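Local coordinates for protein dTDP-4-dehydrorhamnose reductase (PDB 5U9C) that probably reduces dTDP-4-dehydro-L-rhamnose to dTDP-L-rhamnose with NADPH, as the reductase step of dTDP-L-rhamnose biosynthesis, at residues Arg6-Ile10 with Tyr51-Pro57; Met16-Tyr20 with Met157-Gly161; Phe63-Thr67 with Arg78-Asn83; Thr87-Gln92 with Ser140-Cys145; Tyr103-Val109 with Ser133-Glu138. All blocks are in the same frame, centred on the assembly; numbering follows the deposited sequence.

Contact 1: residues Arg6-Ile10 with Tyr51-Pro57; sequences RKILI and YITAEKP
K7 and L9, two residues apart on the strand, both swing CG anti to their backbone N (chi1 -179° and -175°), and this sends the two chains side by side against the end of the helix in 51-57. The fold is the Rossmann type: helix 48-55 belongs to the beta-alpha-beta crossover that leaves strand 31-34, passes over strand 7-11 and returns in strand 59-62. The axes of 7-10 and 51-55 run nearly antiparallel, 10.4 Å apart at closest approach. K7 bends at its third torsion and crosses E55 at about a right angle, so that NZ meets two oxygens of that one residue. K7 NZ donates to E55 O at 2.9 Å, in the carbonyl plane and on a lone pair, and forms a salt bridge with E55 OE1 at 3.0 Å, reached from above the carboxylate plane. The positive charge sits at the C-terminal end of helix 48-55, where it would probably interact favourably with the helix dipole. K56, with positive phi, then breaks the helix and turns the chain toward P57. L9 supplies the apolar half: its CB rests on P57 CB at 3.8 Å, while CD1 sits 4.0 Å from E55 CB and borders I52 and Y51. Over one face of the Y51 ring, offset toward the rim, E55 CG lies 3.8 Å above the plane.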
# COMPACT_ATOMS: atom_id res chain seq x y z
N ARG D 6 27.50 24.44 36.36
CA ARG D 6 26.33 24.08 35.54
C ARG D 6 26.02 22.60 35.84
O ARG D 6 26.94 21.78 35.93
CB ARG D 6 26.64 24.19 34.06
CG ARG D 6 27.15 25.52 33.53
CD ARG D 6 27.60 25.28 32.08
NE ARG D 6 28.37 26.37 31.47
CZ ARG D 6 27.86 27.45 30.89
NH1 ARG D 6 28.67 28.36 30.36
NH2 ARG D 6 26.54 27.64 30.85
N LYS D 7 24.73 22.26 35.97
CA LYS D 7 24.34 20.91 36.33
C LYS D 7 23.75 20.13 35.13
O LYS D 7 22.89 20.65 34.39
CB LYS D 7 23.35 20.95 37.51
CG LYS D 7 22.90 19.57 37.97
CD LYS D 7 21.77 19.57 39.01
CE LYS D 7 22.22 19.95 40.41
NZ LYS D 7 21.11 19.71 41.41
N ILE D 8 24.24 18.90 34.96
CA ILE D 8 23.77 17.94 33.96
C ILE D 8 23.10 16.78 34.69
O ILE D 8 23.68 16.17 35.60
CB ILE D 8 24.94 17.34 33.15
CG1 ILE D 8 25.56 18.40 32.25
CG2 ILE D 8 24.43 16.18 32.29
CD1 ILE D 8 26.85 17.98 31.59
N LEU D 9 21.88 16.47 34.31
CA LEU D 9 21.14 15.34 34.87
C LEU D 9 21.01 14.29 33.75
O LEU D 9 20.50 14.58 32.66
CB LEU D 9 19.80 15.82 35.40
CG LEU D 9 18.95 14.79 36.14
CD1 LEU D 9 17.98 15.46 37.12
CD2 LEU D 9 18.18 13.90 35.16
N ILE D 10 21.48 13.07 34.02
CA ILE D 10 21.50 11.97 33.03
C ILE D 10 20.63 10.78 33.42
O ILE D 10 20.77 10.27 34.53
CB ILE D 10 22.93 11.39 32.87
CG1 ILE D 10 23.92 12.51 32.61
CG2 ILE D 10 22.99 10.33 31.74
CD1 ILE D 10 25.35 12.07 32.41
N TYR D 51 10.92 15.35 41.00
CA TYR D 51 12.35 15.06 41.17
C TYR D 51 13.22 15.95 40.28
O TYR D 51 14.09 16.65 40.77
CB TYR D 51 12.69 13.57 40.93
CG TYR D 51 14.17 13.32 40.86
CD1 TYR D 51 14.98 13.45 41.99
CD2 TYR D 51 14.76 12.99 39.66
CE1 TYR D 51 16.36 13.25 41.91
CE2 TYR D 51 16.13 12.80 39.56
CZ TYR D 51 16.92 12.93 40.68
OH TYR D 51 18.27 12.72 40.52
N ILE D 52 12.96 15.94 38.98
CA ILE D 52 13.79 16.75 38.08
C ILE D 52 13.70 18.26 38.34
O ILE D 52 14.74 18.94 38.36
CB ILE D 52 13.51 16.42 36.61
CG1 ILE D 52 13.88 14.94 36.36
CG2 ILE D 52 14.28 17.36 35.69
CD1 ILE D 52 13.68 14.50 34.93
N THR D 53 12.50 18.79 38.57
CA THR D 53 12.36 20.23 38.78
C THR D 53 13.08 20.70 40.03
O THR D 53 13.66 21.77 40.02
CB THR D 53 10.89 20.72 38.76
OG1 THR D 53 10.11 19.98 39.70
CG2 THR D 53 10.29 20.52 37.38
N ALA D 54 13.06 19.88 41.10
CA ALA D 54 13.78 20.23 42.34
C ALA D 54 15.30 20.23 42.12
O ALA D 54 16.01 20.98 42.80
CB ALA D 54 13.39 19.31 43.50
N GLU D 55 15.80 19.40 41.19
CA GLU D 55 17.25 19.37 40.89
C GLU D 55 17.70 20.59 40.09
O GLU D 55 18.89 20.94 40.09
CB GLU D 55 17.64 18.10 40.11
CG GLU D 55 17.52 16.81 40.90
CD GLU D 55 18.48 16.77 42.06
OE1 GLU D 55 19.67 17.08 41.85
OE2 GLU D 55 18.05 16.43 43.18
N LYS D 56 16.77 21.21 39.36
CA LYS D 56 17.07 22.39 38.54
C LYS D 56 18.29 22.23 37.65
O LYS D 56 19.21 23.03 37.70
CB LYS D 56 17.20 23.64 39.42
CG LYS D 56 15.90 24.01 40.11
CD LYS D 56 16.05 25.20 41.03
CE LYS D 56 14.71 25.55 41.64
NZ LYS D 56 14.82 26.65 42.61
N PRO D 57 18.31 21.18 36.83
CA PRO D 57 19.47 21.03 35.97
C PRO D 57 19.48 22.06 34.85
O PRO D 57 18.43 22.57 34.48
CB PRO D 57 19.26 19.63 35.37
CG PRO D 57 17.77 19.47 35.31
CD PRO D 57 17.25 20.20 36.52

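Contact 2: residues Met16-Tyr20 with Met157-Gly161; sequences MLGAY and MIGGG
M16, modelled as selenomethionine, lays its selenium over the strand end at M157-G159: SE is 3.4 Å from M157 CG and 3.5 Å from G159 O. Its chain is extended through the first two torsions (chi1 170°), which carries SE straight across from the helix, and the terminal CE then turns to lie alongside M157 CB and CG. The M16 and M157 chains lie alongside one another, pointing opposite ways. M157, also selenomethionine, folds at its second and third torsions, and its CE comes within 4.4 Å of L17 CD2; both of these residues also pack on L104 of strand 100-106. Segment 16-20 opens helix 16-25, which follows strand 7-11 of the Rossmann fold, and G18 fits the last glycine of a GxGxxG pattern, consistent with the dinucleotide-binding turn of this family. One turn on from M16, Y20 reaches the glycine run with its hydroxyl. The bond from G160 N to Y20 OH is 3.0 Å long and almost straight, 173° at the hydrogen, with the donor near the ring plane. The bare CA of G159 lies 3.7 Å from the same Y20 OH. Helix 196-209 borders the Y20 ring through A196, M197 and C200, while G161 N is taken by Y286 OH.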
# COMPACT_ATOMS: atom_id res chain seq x y z
N MSE D 16 24.96 1.58 27.54
CA MSE D 16 26.11 1.58 26.61
C MSE D 16 26.60 2.98 26.34
O MSE D 16 27.76 3.32 26.63
CB MSE D 16 25.69 0.86 25.32
CG MSE D 16 26.65 0.95 24.14
SE MSE D 16 25.92 -0.19 22.67
CE MSE D 16 23.97 -0.32 23.02
N LEU D 17 25.72 3.81 25.79
CA LEU D 17 26.06 5.19 25.48
C LEU D 17 26.29 6.01 26.74
O LEU D 17 27.25 6.77 26.81
CB LEU D 17 24.94 5.84 24.65
CG LEU D 17 25.18 7.31 24.28
CD1 LEU D 17 26.45 7.45 23.44
CD2 LEU D 17 23.98 7.89 23.58
N GLY D 18 25.41 5.86 27.73
CA GLY D 18 25.49 6.63 28.96
C GLY D 18 26.80 6.52 29.73
O GLY D 18 27.26 7.51 30.32
N ALA D 19 27.38 5.32 29.74
CA ALA D 19 28.64 5.08 30.45
C ALA D 19 29.78 5.88 29.80
O ALA D 19 30.60 6.47 30.50
CB ALA D 19 28.97 3.58 30.51
N TYR D 20 29.83 5.90 28.46
CA TYR D 20 30.85 6.68 27.78
C TYR D 20 30.67 8.18 28.12
O TYR D 20 31.62 8.85 28.45
CB TYR D 20 30.80 6.49 26.25
CG TYR D 20 31.29 5.15 25.67
CD1 TYR D 20 32.65 4.87 25.51
CD2 TYR D 20 30.38 4.23 25.17
CE1 TYR D 20 33.07 3.66 24.94
CE2 TYR D 20 30.79 3.03 24.60
CZ TYR D 20 32.12 2.74 24.48
OH TYR D 20 32.48 1.54 23.89
N MSE D 157 23.35 0.48 17.43
CA MSE D 157 24.42 0.95 18.30
C MSE D 157 25.50 -0.09 18.55
O MSE D 157 25.20 -1.24 18.83
CB MSE D 157 23.77 1.40 19.62
CG MSE D 157 24.69 2.22 20.54
SE MSE D 157 24.72 4.11 19.97
CE MSE D 157 23.01 4.58 20.82
N ILE D 158 26.76 0.29 18.36
CA ILE D 158 27.87 -0.60 18.70
C ILE D 158 28.72 0.09 19.79
O ILE D 158 29.04 1.29 19.70
CB ILE D 158 28.73 -1.01 17.48
CG1 ILE D 158 29.45 0.19 16.88
CG2 ILE D 158 27.85 -1.69 16.43
CD1 ILE D 158 30.34 -0.17 15.71
N GLY D 159 29.01 -0.66 20.85
CA GLY D 159 29.80 -0.14 21.96
C GLY D 159 29.74 -1.05 23.18
O GLY D 159 28.90 -1.93 23.25
N GLY D 160 30.64 -0.81 24.13
CA GLY D 160 30.70 -1.58 25.36
C GLY D 160 32.03 -2.30 25.52
O GLY D 160 32.51 -2.45 26.63
N GLY D 161 32.61 -2.76 24.42
CA GLY D 161 33.90 -3.44 24.48
C GLY D 161 33.82 -4.87 24.99
O GLY D 161 32.73 -5.40 25.25

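Contact 3: residues Phe63-Thr67 with Arg78-Asn83; sequences FAAET and RAGIYN
The side-chain amide of N83 pairs with both backbone polar groups of E66. E66 N donates to N83 OD1 at 2.8 Å, with 158° at the hydrogen and the donor on a lone pair in the carbonyl plane. In return, N83 ND2 gives a nearly straight bond (171°) to E66 O at 3.0 Å, the acceptor lying close to the amide plane. The paired bonds fix the rotation of the amide, and ND2 has a further acceptor in S133 OG. E66 OE2 receives two donors from R78 in a side-on grip: NE at 2.9 Å and, more bent, NH2 at 3.2 Å. OE2 lies in the guanidinium plane, but the carboxylate is turned 48° from that plane. OE1, the other oxygen, accepts from D68 N. The extended chain of R78 brings NE to this point, and its CG passes over one face of the Y82 ring, while Y82 OH lies above the guanidinium. E66 CB touches Y82 CB at 4.0 Å. Water 1 donates to A64 O and to Y82 O, the latter within the pi-type turn at 80-83, and so links loop and helix. The loop follows strand 59-62 and leads into helix 69-74, whose L71 and C72 meet E66; A65 and N83 also touch K134 of helix 129-144, and A79 packs on L121 of a neighbouring subunit.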
# COMPACT_ATOMS: atom_id res chain seq x y z
N PHE D 63 18.69 9.26 28.09
CA PHE D 63 19.09 8.07 27.35
C PHE D 63 18.33 6.81 27.79
O PHE D 63 18.34 5.81 27.07
CB PHE D 63 20.61 7.76 27.49
CG PHE D 63 21.54 8.91 27.14
CD1 PHE D 63 21.33 9.69 26.02
CD2 PHE D 63 22.70 9.12 27.88
CE1 PHE D 63 22.22 10.73 25.70
CE2 PHE D 63 23.60 10.13 27.54
CZ PHE D 63 23.36 10.93 26.44
N ALA D 64 17.68 6.84 28.95
CA ALA D 64 16.97 5.64 29.43
C ALA D 64 15.73 5.33 28.57
O ALA D 64 15.01 6.24 28.14
CB ALA D 64 16.57 5.78 30.89
N ALA D 65 15.51 4.05 28.30
CA ALA D 65 14.37 3.63 27.48
C ALA D 65 14.24 2.12 27.53
O ALA D 65 15.19 1.45 27.88
CB ALA D 65 14.59 4.05 26.04
N GLU D 66 13.06 1.61 27.18
CA GLU D 66 12.90 0.17 27.03
C GLU D 66 13.29 -0.07 25.58
O GLU D 66 12.58 0.36 24.67
CB GLU D 66 11.47 -0.29 27.28
CG GLU D 66 11.26 -1.76 26.94
CD GLU D 66 12.22 -2.67 27.69
OE1 GLU D 66 13.12 -3.25 27.04
OE2 GLU D 66 12.14 -2.72 28.93
N THR D 67 14.41 -0.75 25.37
CA THR D 67 14.95 -0.95 24.03
C THR D 67 14.85 -2.39 23.50
O THR D 67 15.32 -2.66 22.41
CB THR D 67 16.44 -0.52 24.01
OG1 THR D 67 17.15 -1.29 24.96
CG2 THR D 67 16.56 0.97 24.37
N ARG D 78 4.26 -1.51 28.34
CA ARG D 78 5.58 -1.23 28.87
C ARG D 78 6.31 -0.23 27.97
O ARG D 78 6.93 0.72 28.47
CB ARG D 78 6.38 -2.50 29.02
CG ARG D 78 7.75 -2.30 29.63
CD ARG D 78 8.43 -3.65 29.78
NE ARG D 78 9.77 -3.53 30.34
CZ ARG D 78 10.11 -3.75 31.60
NH1 ARG D 78 9.20 -4.12 32.50
NH2 ARG D 78 11.38 -3.61 31.96
N ALA D 79 6.23 -0.43 26.67
CA ALA D 79 6.82 0.49 25.70
C ALA D 79 6.27 1.92 25.88
O ALA D 79 7.02 2.92 25.85
CB ALA D 79 6.53 0.01 24.28
N GLY D 80 4.95 2.01 26.05
CA GLY D 80 4.29 3.30 26.22
C GLY D 80 4.70 4.01 27.50
O GLY D 80 5.09 5.16 27.48
N ILE D 81 4.61 3.30 28.61
CA ILE D 81 4.97 3.88 29.89
C ILE D 81 6.43 4.33 29.95
O ILE D 81 6.71 5.46 30.35
CB ILE D 81 4.73 2.88 31.02
CG1 ILE D 81 3.22 2.59 31.13
CG2 ILE D 81 5.27 3.44 32.34
CD1 ILE D 81 2.85 1.42 32.01
N TYR D 82 7.33 3.46 29.51
CA TYR D 82 8.76 3.73 29.60
C TYR D 82 9.30 4.73 28.60
O TYR D 82 10.18 5.53 28.95
CB TYR D 82 9.56 2.45 29.41
CG TYR D 82 9.66 1.53 30.62
CD1 TYR D 82 8.53 1.12 31.31
CD2 TYR D 82 10.89 0.99 30.99
CE1 TYR D 82 8.62 0.23 32.39
CE2 TYR D 82 11.00 0.11 32.07
CZ TYR D 82 9.86 -0.27 32.76
OH TYR D 82 9.98 -1.14 33.83
N ASN D 83 8.82 4.66 27.37
CA ASN D 83 9.36 5.50 26.29
C ASN D 83 8.52 6.72 26.00
O ASN D 83 9.06 7.75 25.53
CB ASN D 83 9.56 4.66 25.02
CG ASN D 83 10.54 3.51 25.23
OD1 ASN D 83 11.31 3.52 26.20
ND2 ASN D 83 10.50 2.50 24.36
O HOH W 1 12.33 6.86 27.81

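Contact 4: residues Thr87-Gln92 with Ser140-Cys145; sequences TEQIAQ and SVRNAC. With IMD (imidazole), chain H.
The axes of 87-92 and 140-144 run nearly parallel, 21° between their directions and 8.7 Å apart at closest approach, with the CA atoms of A91 and V141 separated by only 5.2 Å. The small side chain of A91 permits this closeness: its CB meets S140 O and lies 3.8 Å from A144 CB. Farther along, C145 SG approaches the carbonyl A91 O at 3.6 Å. S140 OG donates to E88 OE1 at 2.9 Å, meeting the lone pair of OE1 that faces away from the other oxygen. Both helices, 76-97 and 129-144, flank the central parallel sheet of the Rossmann fold, and T87 and V141 face inward to Y103 of strand 100-106, their CG2 methyls 3.8 Å apart. The hydroxyl of T87 bonds instead to N83 O, one turn back, and to H62 NE2. E88 bends at its second torsion (chi2 66°), which folds the carboxylate back over the helix surface. There Q92 NE2 donates to E88 OE2 at 3.1 Å from above the carboxylate plane. Water 2 donates to E88 OE1 and to S140 O, adding a second polar link between the helices. T146 of a neighbouring subunit packs against E88 and Q92.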
# COMPACT_ATOMS: atom_id res chain seq x y z
N THR D 87 8.97 9.96 29.19
CA THR D 87 9.62 11.00 28.40
C THR D 87 8.79 12.29 28.46
O THR D 87 9.37 13.37 28.51
CB THR D 87 9.83 10.51 26.95
OG1 THR D 87 10.69 9.37 26.96
CG2 THR D 87 10.45 11.58 26.06
N GLU D 88 7.46 12.16 28.47
CA GLU D 88 6.56 13.31 28.58
C GLU D 88 6.81 14.06 29.88
O GLU D 88 6.85 15.29 29.89
CB GLU D 88 5.10 12.85 28.50
CG GLU D 88 4.02 13.89 28.84
CD GLU D 88 3.93 15.06 27.86
OE1 GLU D 88 4.48 14.97 26.75
OE2 GLU D 88 3.29 16.08 28.21
N GLN D 89 6.96 13.34 30.98
CA GLN D 89 7.25 14.00 32.27
C GLN D 89 8.62 14.67 32.27
O GLN D 89 8.78 15.76 32.79
CB GLN D 89 7.11 13.01 33.42
CG GLN D 89 5.67 12.51 33.55
CD GLN D 89 4.71 13.62 33.84
OE1 GLN D 89 4.87 14.35 34.81
NE2 GLN D 89 3.69 13.75 33.00
N ILE D 90 9.61 14.01 31.67
CA ILE D 90 10.95 14.60 31.57
C ILE D 90 10.90 15.90 30.75
O ILE D 90 11.50 16.91 31.14
CB ILE D 90 11.95 13.60 30.96
CG1 ILE D 90 12.16 12.43 31.95
CG2 ILE D 90 13.28 14.29 30.63
CD1 ILE D 90 12.98 11.27 31.42
N ALA D 91 10.20 15.87 29.62
CA ALA D 91 10.08 17.07 28.76
C ALA D 91 9.34 18.21 29.49
O ALA D 91 9.75 19.36 29.39
CB ALA D 91 9.37 16.72 27.48
N GLN D 92 8.28 17.88 30.25
CA GLN D 92 7.55 18.90 30.99
C GLN D 92 8.47 19.51 32.06
O GLN D 92 8.47 20.72 32.26
CB GLN D 92 6.25 18.35 31.63
CG GLN D 92 5.12 18.06 30.64
CD GLN D 92 4.70 19.28 29.83
OE1 GLN D 92 4.78 20.42 30.31
NE2 GLN D 92 4.21 19.05 28.63
N SER D 140 6.64 14.56 22.25
CA SER D 140 6.55 15.14 23.61
C SER D 140 7.69 16.13 23.86
O SER D 140 7.48 17.19 24.46
CB SER D 140 6.63 14.04 24.67
OG SER D 140 5.45 13.28 24.66
N VAL D 141 8.88 15.77 23.40
CA VAL D 141 10.06 16.60 23.55
C VAL D 141 9.94 17.89 22.73
O VAL D 141 10.12 18.99 23.27
CB VAL D 141 11.33 15.81 23.19
CG1 VAL D 141 12.55 16.72 23.10
CG2 VAL D 141 11.56 14.70 24.22
N ARG D 142 9.57 17.76 21.45
CA ARG D 142 9.42 18.93 20.55
C ARG D 142 8.38 19.92 20.98
O ARG D 142 8.64 21.12 20.97
CB ARG D 142 9.05 18.52 19.12
CG ARG D 142 10.17 17.90 18.36
CD ARG D 142 9.95 17.96 16.85
NE ARG D 142 10.98 17.15 16.24
CZ ARG D 142 10.92 15.83 16.15
NH1 ARG D 142 11.93 15.16 15.61
NH2 ARG D 142 9.86 15.17 16.63
N ASN D 143 7.20 19.40 21.31
CA ASN D 143 6.10 20.23 21.76
C ASN D 143 6.43 21.00 23.07
O ASN D 143 6.09 22.17 23.18
CB ASN D 143 4.83 19.38 21.92
CG ASN D 143 4.36 18.76 20.61
OD1 ASN D 143 5.02 18.88 19.56
ND2 ASN D 143 3.24 18.05 20.66
N ALA D 144 7.11 20.37 24.03
CA ALA D 144 7.44 21.02 25.30
C ALA D 144 8.65 21.95 25.26
O ALA D 144 8.60 23.05 25.81
CB ALA D 144 7.66 19.96 26.38
N CYS D 145 9.75 21.50 24.64
CA CYS D 145 11.01 22.26 24.60
C CYS D 145 11.40 22.72 23.21
O CYS D 145 12.57 22.61 22.81
CB CYS D 145 12.13 21.37 25.14
SG CYS D 145 11.78 20.75 26.79
N1 IMD H . 2.74 16.49 36.10
C2 IMD H . 3.03 17.39 35.13
N3 IMD H . 2.82 18.63 35.64
C4 IMD H . 2.40 18.50 36.91
C5 IMD H . 2.34 17.16 37.20
O HOH W 2 4.95 17.48 25.62

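Contact 5: residues Tyr103-Val109 with Ser133-Glu138; sequences YLSSSNV and SKLIGE
K134, Y103 and V109 lose the most surface here. K134 coils: its first three torsions all stand near -60°, which curls the chain back toward the strand and lets NZ donate to L104 O at 2.9 Å, nearly along the C=O axis. Water 3 accepts from K134 NZ and lies 2.9 Å from Y103 OH, in the plane of that ring, tying the two chain ends together. With CG anti to the backbone N (chi1 178°), the Y103 ring is carried toward helix 129-144, with K134 O and E138 CG at its edge. Y103 CE2 comes within 3.8 Å of the backbone carbon G137 C. V109 closes the other end: CG1 packs on L135 CB at 3.9 Å and borders the E138 carboxylate. E138 extends beyond CG, and its OE2 takes a short bond, 2.6 Å, from S105 OG through the anti lone pair, while OE1 is held by salt bridges to R153 and R142. Where the strand passes into the 3-10 segment 107-109, S106 OG accepts from N108 N, forming an ST turn. Helix and strand run roughly antiparallel (142°). K134 stands four residues after Y130, the spacing of the YxxxK signature of short-chain dehydrogenases, consistent with this being the active-site helix beside strand 100-106.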
# COMPACT_ATOMS: atom_id res chain seq x y z
N TYR D 103 17.37 14.15 23.73
CA TYR D 103 16.62 12.89 23.70
C TYR D 103 17.24 11.97 22.67
O TYR D 103 17.38 12.34 21.51
CB TYR D 103 15.13 13.15 23.36
CG TYR D 103 14.25 11.90 23.24
CD1 TYR D 103 14.17 10.98 24.28
CD2 TYR D 103 13.43 11.70 22.13
CE1 TYR D 103 13.35 9.86 24.20
CE2 TYR D 103 12.60 10.58 22.05
CZ TYR D 103 12.56 9.68 23.09
OH TYR D 103 11.74 8.58 23.05
N LEU D 104 17.67 10.80 23.12
CA LEU D 104 18.23 9.80 22.22
C LEU D 104 17.07 9.01 21.61
O LEU D 104 16.34 8.31 22.31
CB LEU D 104 19.14 8.85 22.99
CG LEU D 104 19.72 7.68 22.19
CD1 LEU D 104 20.63 8.20 21.08
CD2 LEU D 104 20.47 6.74 23.12
N SER D 105 16.89 9.14 20.30
CA SER D 105 15.81 8.41 19.59
C SER D 105 16.42 7.33 18.69
O SER D 105 17.61 7.02 18.81
CB SER D 105 14.87 9.36 18.84
OG SER D 105 13.69 8.66 18.40
N SER D 106 15.62 6.79 17.77
CA SER D 106 16.03 5.63 16.98
C SER D 106 15.60 5.67 15.53
O SER D 106 14.57 6.24 15.17
CB SER D 106 15.38 4.39 17.63
OG SER D 106 15.50 3.21 16.85
N SER D 107 16.40 5.02 14.70
CA SER D 107 16.08 4.84 13.30
C SER D 107 14.76 4.05 13.16
O SER D 107 14.13 4.10 12.11
CB SER D 107 17.23 4.08 12.61
OG SER D 107 17.47 2.81 13.20
N ASN D 108 14.33 3.33 14.22
CA ASN D 108 13.07 2.57 14.20
C ASN D 108 11.81 3.41 14.10
O ASN D 108 10.72 2.85 14.05
CB ASN D 108 12.93 1.62 15.40
CG ASN D 108 13.38 0.22 15.11
OD1 ASN D 108 14.45 -0.20 15.55
ND2 ASN D 108 12.56 -0.52 14.35
N VAL D 109 11.93 4.74 14.11
CA VAL D 109 10.77 5.57 13.86
C VAL D 109 10.43 5.47 12.36
O VAL D 109 9.35 5.86 11.93
CB VAL D 109 10.93 7.04 14.30
CG1 VAL D 109 11.21 7.13 15.79
CG2 VAL D 109 12.00 7.77 13.48
N SER D 133 6.56 4.08 20.13
CA SER D 133 6.81 4.65 21.45
C SER D 133 7.92 5.70 21.45
O SER D 133 7.82 6.72 22.12
CB SER D 133 7.08 3.55 22.49
OG SER D 133 8.36 2.91 22.31
N LYS D 134 8.96 5.45 20.66
CA LYS D 134 10.06 6.41 20.52
C LYS D 134 9.60 7.67 19.79
O LYS D 134 9.96 8.81 20.18
CB LYS D 134 11.26 5.79 19.79
CG LYS D 134 11.96 4.64 20.53
CD LYS D 134 12.56 5.01 21.88
CE LYS D 134 13.64 6.08 21.78
NZ LYS D 134 14.33 6.34 23.06
N LEU D 135 8.80 7.48 18.73
CA LEU D 135 8.30 8.60 17.93
C LEU D 135 7.38 9.51 18.72
O LEU D 135 7.48 10.71 18.62
CB LEU D 135 7.57 8.10 16.69
CG LEU D 135 6.97 9.19 15.80
CD1 LEU D 135 8.03 10.16 15.33
CD2 LEU D 135 6.26 8.54 14.60
N ILE D 136 6.46 8.94 19.48
CA ILE D 136 5.57 9.80 20.25
C ILE D 136 6.40 10.48 21.38
O ILE D 136 6.13 11.63 21.75
CB ILE D 136 4.30 9.06 20.75
CG1 ILE D 136 3.28 10.04 21.36
CG2 ILE D 136 4.66 7.96 21.73
CD1 ILE D 136 2.63 10.98 20.38
N GLY D 137 7.44 9.80 21.87
CA GLY D 137 8.33 10.41 22.87
C GLY D 137 8.99 11.63 22.23
O GLY D 137 9.09 12.70 22.87
N GLU D 138 9.40 11.51 20.96
CA GLU D 138 9.98 12.67 20.24
C GLU D 138 9.00 13.84 20.19
O GLU D 138 9.39 14.98 20.45
CB GLU D 138 10.39 12.37 18.79
CG GLU D 138 11.50 11.35 18.56
CD GLU D 138 11.90 11.27 17.09
OE1 GLU D 138 11.42 12.11 16.28
OE2 GLU D 138 12.71 10.39 16.73
O HOH W 3 12.32 6.68 25.11

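Overall arrangement
Contacts 1, 3, 4 and 5 lie in or on the six-stranded parallel sheet and its helices; contact 2 joins helix 16-25 to strand 156-158 of the small mixed sheet. Contact 1 is peripheral, about 22 Å from the chain centre; contacts 2 and 5 lie about 9 Å from it, linked by L104, whose CD2 is 3.7 Å from L17 CD2. Contact 3 meets contact 5 where N83 ND2 faces S133 OG (3.0 Å). Contact 4 continues helices 76-97 and 129-144 away from the chain centre, to about 18 Å. Contacts 3, 4 and 5 border a neighbouring subunit. No malate is bound to this chain, but of the (R)-malate-binding residues F168 lies about 7 Å from I158 and R256 about 10 Å from S106, side chain to side chain.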